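Local structure of conserved hypothetical protein VT76 (Thermotoga maritima, 1RCU) at residues C47-V61 with V69-T83. The protein is of unknown function but, as a SLOG-family protein with a Rossmann-like fold, may bind a nucleotide-derived ligand. Sequence-based numbering, arbitrary orientation.
Sequences CLELGRTLAKKGYLV and VMELVSQGVREAGGT
Gly51 and Gly76 bring two neighbouring helices of a Rossmann-like alpha/beta fold into backbone contact, their CA atoms 4.2 Å apart. The axes of helix segments 47-56 and 69-79 approach to 6.6 Å and cross at -40°, a glycine-mediated packing. With no side chain on either residue the helices meet backbone to backbone, Gly51 C lying 3.6 Å from Gly76 C. At this separation, carbonyls already used inside their own helices receive CA-H...O contacts as well: Gly51 CA lies 3.5 Å from Val73 O, and Val77 CA approaches Gly51 O in return.

On the side away from the sheet the polar groups pair. Arg52 turns its guanidinium side-on, and NE (2.7 Å) and NH2 both donate to the same Glu79 OE1. The guanidinium and carboxylate planes are only 29° apart, although both N-H...O bonds are bent. Glu79 OE2 is taken separately by Gln75 NE2 in a straighter bond, so both carboxylate oxygens are engaged and the group's rotation is restrained. Leu48 CB lies against one guanidinium face, while its CD2 enters a hole formed by Leu72, Gln75, Gly76 and Glu79. The extended Gln75 chain, with CG anti to the backbone N, carries NE2 past that methyl.

On the sheet side, Val73 and Val77 face Val61, and Ser74 OG bonds to Met70 O and Asn63 ND2. At the C-terminal ends of the helices, Ala55 CB packs on Ala80 CB, where a Schellman motif at Gly81 ends helix 69-79. The chain then enters strand 84-88, completing the beta-alpha-beta unit begun by strand 60-63. There Val61 N donates to Thr83 O at 3.2 Å and 165°, in the carbonyl plane.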
# COMPACT_ATOMS: atom_id res chain seq x y z
N CYS A 47 -7.03 -16.93 25.51
CA CYS A 47 -7.57 -16.33 24.29
C CYS A 47 -9.09 -16.19 24.34
O CYS A 47 -9.64 -15.16 23.94
CB CYS A 47 -7.19 -17.13 23.04
SG CYS A 47 -5.49 -16.91 22.49
N LEU A 48 -9.77 -17.23 24.82
CA LEU A 48 -11.23 -17.22 24.92
C LEU A 48 -11.69 -16.25 25.99
O LEU A 48 -12.70 -15.58 25.80
CB LEU A 48 -11.79 -18.61 25.26
CG LEU A 48 -11.83 -19.71 24.20
CD1 LEU A 48 -12.40 -20.99 24.83
CD2 LEU A 48 -12.66 -19.27 23.01
N GLU A 49 -10.97 -16.20 27.11
CA GLU A 49 -11.36 -15.28 28.17
C GLU A 49 -11.21 -13.85 27.68
O GLU A 49 -12.08 -13.03 27.90
CB GLU A 49 -10.54 -15.44 29.45
CG GLU A 49 -11.09 -14.57 30.60
CD GLU A 49 -10.17 -14.49 31.81
OE1 GLU A 49 -9.06 -15.06 31.76
OE2 GLU A 49 -10.55 -13.83 32.81
N LEU A 50 -10.11 -13.56 26.99
CA LEU A 50 -9.86 -12.22 26.48
C LEU A 50 -10.98 -11.79 25.54
O LEU A 50 -11.49 -10.68 25.65
CB LEU A 50 -8.51 -12.16 25.76
CG LEU A 50 -8.24 -10.80 25.09
CD1 LEU A 50 -8.22 -9.71 26.14
CD2 LEU A 50 -6.93 -10.82 24.34
N GLY A 51 -11.34 -12.68 24.62
CA GLY A 51 -12.38 -12.39 23.65
C GLY A 51 -13.75 -12.13 24.26
O GLY A 51 -14.43 -11.17 23.90
N ARG A 52 -14.14 -13.00 25.18
CA ARG A 52 -15.42 -12.87 25.84
C ARG A 52 -15.49 -11.60 26.67
O ARG A 52 -16.46 -10.85 26.61
CB ARG A 52 -15.65 -14.09 26.73
CG ARG A 52 -15.63 -15.41 26.01
CD ARG A 52 -16.24 -16.44 26.92
NE ARG A 52 -16.23 -17.79 26.36
CZ ARG A 52 -15.44 -18.77 26.79
NH1 ARG A 52 -14.60 -18.56 27.78
NH2 ARG A 52 -15.54 -19.97 26.25
N THR A 53 -14.43 -11.35 27.43
CA THR A 53 -14.38 -10.18 28.28
C THR A 53 -14.46 -8.88 27.48
O THR A 53 -15.10 -7.92 27.92
CB THR A 53 -13.10 -10.16 29.10
OG1 THR A 53 -12.98 -11.39 29.83
CG2 THR A 53 -13.12 -8.97 30.08
N LEU A 54 -13.81 -8.85 26.32
CA LEU A 54 -13.84 -7.64 25.51
C LEU A 54 -15.25 -7.41 25.03
O LEU A 54 -15.76 -6.29 25.05
CB LEU A 54 -12.88 -7.76 24.32
CG LEU A 54 -11.40 -7.76 24.72
CD1 LEU A 54 -10.52 -7.93 23.51
CD2 LEU A 54 -11.08 -6.46 25.44
N ALA A 55 -15.90 -8.49 24.59
CA ALA A 55 -17.27 -8.42 24.11
C ALA A 55 -18.18 -7.94 25.23
O ALA A 55 -18.95 -7.02 25.04
CB ALA A 55 -17.74 -9.79 23.59
N LYS A 56 -18.08 -8.57 26.41
CA LYS A 56 -18.94 -8.20 27.54
C LYS A 56 -18.79 -6.73 27.93
O LYS A 56 -19.77 -6.10 28.32
CB LYS A 56 -18.65 -9.09 28.77
CG LYS A 56 -18.84 -10.60 28.54
CD LYS A 56 -18.57 -11.40 29.81
CE LYS A 56 -18.29 -12.88 29.53
NZ LYS A 56 -19.45 -13.82 29.58
N LYS A 57 -17.58 -6.20 27.80
CA LYS A 57 -17.34 -4.80 28.14
C LYS A 57 -17.76 -3.86 27.03
O LYS A 57 -17.65 -2.64 27.18
CB LYS A 57 -15.86 -4.56 28.49
CG LYS A 57 -15.35 -5.28 29.73
CD LYS A 57 -16.17 -4.96 30.96
CE LYS A 57 -15.55 -5.58 32.21
NZ LYS A 57 -16.35 -5.38 33.44
N GLY A 58 -18.21 -4.42 25.92
CA GLY A 58 -18.65 -3.59 24.81
C GLY A 58 -17.63 -3.02 23.84
O GLY A 58 -17.96 -2.11 23.08
N TYR A 59 -16.40 -3.54 23.85
CA TYR A 59 -15.36 -3.06 22.94
C TYR A 59 -15.50 -3.71 21.56
O TYR A 59 -15.93 -4.86 21.44
CB TYR A 59 -13.95 -3.39 23.48
CG TYR A 59 -13.62 -2.80 24.83
CD1 TYR A 59 -13.66 -1.42 25.04
CD2 TYR A 59 -13.26 -3.62 25.90
CE1 TYR A 59 -13.36 -0.87 26.29
CE2 TYR A 59 -12.96 -3.08 27.16
CZ TYR A 59 -13.01 -1.71 27.35
OH TYR A 59 -12.71 -1.18 28.59
N LEU A 60 -15.14 -2.96 20.52
CA LEU A 60 -15.18 -3.45 19.15
C LEU A 60 -13.80 -4.09 18.90
O LEU A 60 -12.78 -3.41 19.00
CB LEU A 60 -15.43 -2.29 18.19
CG LEU A 60 -15.52 -2.66 16.72
CD1 LEU A 60 -16.54 -3.77 16.52
CD2 LEU A 60 -15.90 -1.42 15.93
N VAL A 61 -13.77 -5.38 18.58
CA VAL A 61 -12.50 -6.08 18.38
C VAL A 61 -12.02 -6.25 16.93
O VAL A 61 -12.78 -6.61 16.04
CB VAL A 61 -12.52 -7.46 19.09
CG1 VAL A 61 -11.15 -8.13 19.00
CG2 VAL A 61 -12.92 -7.28 20.57
N VAL A 69 -4.19 -17.46 17.54
CA VAL A 69 -4.74 -16.61 18.58
C VAL A 69 -5.92 -15.79 18.04
O VAL A 69 -6.93 -15.61 18.73
CB VAL A 69 -3.66 -15.63 19.14
CG1 VAL A 69 -4.31 -14.44 19.85
CG2 VAL A 69 -2.76 -16.36 20.11
N MSE A 70 -5.78 -15.30 16.81
CA MSE A 70 -6.83 -14.49 16.17
C MSE A 70 -8.16 -15.24 16.12
O MSE A 70 -9.21 -14.66 16.41
CB MSE A 70 -6.41 -14.08 14.75
CG MSE A 70 -5.19 -13.14 14.67
SE MSE A 70 -4.27 -13.16 12.93
CE MSE A 70 -3.45 -14.93 13.06
N GLU A 71 -8.12 -16.52 15.79
CA GLU A 71 -9.33 -17.32 15.71
C GLU A 71 -10.00 -17.52 17.05
O GLU A 71 -11.21 -17.36 17.17
CB GLU A 71 -9.00 -18.69 15.09
CG GLU A 71 -10.22 -19.58 14.89
CD GLU A 71 -9.90 -20.80 14.05
OE1 GLU A 71 -9.34 -20.62 12.94
OE2 GLU A 71 -10.22 -21.93 14.49
N LEU A 72 -9.21 -17.85 18.06
CA LEU A 72 -9.72 -18.10 19.40
C LEU A 72 -10.30 -16.87 20.08
O LEU A 72 -11.34 -16.94 20.75
CB LEU A 72 -8.60 -18.69 20.26
CG LEU A 72 -8.02 -19.99 19.68
CD1 LEU A 72 -6.78 -20.38 20.47
CD2 LEU A 72 -9.06 -21.10 19.71
N VAL A 73 -9.64 -15.73 19.90
CA VAL A 73 -10.13 -14.50 20.48
C VAL A 73 -11.45 -14.17 19.79
O VAL A 73 -12.41 -13.74 20.44
CB VAL A 73 -9.10 -13.37 20.29
CG1 VAL A 73 -9.78 -12.03 20.38
CG2 VAL A 73 -8.03 -13.49 21.38
N SER A 74 -11.52 -14.39 18.48
CA SER A 74 -12.74 -14.12 17.75
C SER A 74 -13.89 -15.01 18.23
O SER A 74 -15.01 -14.55 18.42
CB SER A 74 -12.48 -14.32 16.27
OG SER A 74 -11.47 -13.44 15.82
N GLN A 75 -13.60 -16.29 18.42
CA GLN A 75 -14.61 -17.22 18.90
C GLN A 75 -15.16 -16.69 20.22
O GLN A 75 -16.37 -16.67 20.46
CB GLN A 75 -14.01 -18.60 19.13
CG GLN A 75 -15.01 -19.70 19.49
CD GLN A 75 -14.31 -20.98 19.91
OE1 GLN A 75 -13.47 -21.51 19.17
NE2 GLN A 75 -14.64 -21.48 21.09
N GLY A 76 -14.25 -16.23 21.07
CA GLY A 76 -14.65 -15.71 22.36
C GLY A 76 -15.54 -14.48 22.26
O GLY A 76 -16.47 -14.32 23.05
N VAL A 77 -15.26 -13.62 21.29
CA VAL A 77 -16.04 -12.42 21.12
C VAL A 77 -17.43 -12.77 20.62
O VAL A 77 -18.44 -12.28 21.15
CB VAL A 77 -15.38 -11.45 20.12
CG1 VAL A 77 -16.29 -10.26 19.88
CG2 VAL A 77 -14.02 -10.99 20.63
N ARG A 78 -17.50 -13.64 19.62
CA ARG A 78 -18.79 -14.04 19.06
C ARG A 78 -19.61 -14.82 20.08
O ARG A 78 -20.82 -14.67 20.18
CB ARG A 78 -18.61 -14.89 17.81
CG ARG A 78 -17.98 -14.13 16.68
CD ARG A 78 -18.86 -13.00 16.18
NE ARG A 78 -19.40 -13.28 14.85
CZ ARG A 78 -20.60 -13.79 14.63
NH1 ARG A 78 -21.02 -14.02 13.39
NH2 ARG A 78 -21.39 -14.06 15.65
N GLU A 79 -18.93 -15.67 20.85
CA GLU A 79 -19.62 -16.43 21.88
C GLU A 79 -20.40 -15.47 22.76
O GLU A 79 -21.56 -15.72 23.08
CB GLU A 79 -18.62 -17.20 22.72
CG GLU A 79 -18.62 -18.68 22.44
CD GLU A 79 -17.36 -19.36 22.93
OE1 GLU A 79 -16.89 -19.03 24.03
OE2 GLU A 79 -16.85 -20.25 22.22
N ALA A 80 -19.76 -14.38 23.16
CA ALA A 80 -20.43 -13.41 24.00
C ALA A 80 -21.30 -12.40 23.25
O ALA A 80 -21.77 -11.43 23.84
CB ALA A 80 -19.41 -12.69 24.83
N GLY A 81 -21.49 -12.61 21.96
CA GLY A 81 -22.33 -11.72 21.18
C GLY A 81 -21.69 -10.39 20.80
O GLY A 81 -22.39 -9.45 20.42
N GLY A 82 -20.38 -10.29 20.91
CA GLY A 82 -19.73 -9.05 20.55
C GLY A 82 -19.42 -9.06 19.07
O GLY A 82 -19.66 -10.05 18.39
N THR A 83 -18.90 -7.95 18.56
CA THR A 83 -18.54 -7.85 17.16
C THR A 83 -17.03 -7.88 17.01
O THR A 83 -16.31 -7.22 17.77
CB THR A 83 -19.02 -6.54 16.51
OG1 THR A 83 -20.44 -6.44 16.63
CG2 THR A 83 -18.64 -6.51 15.02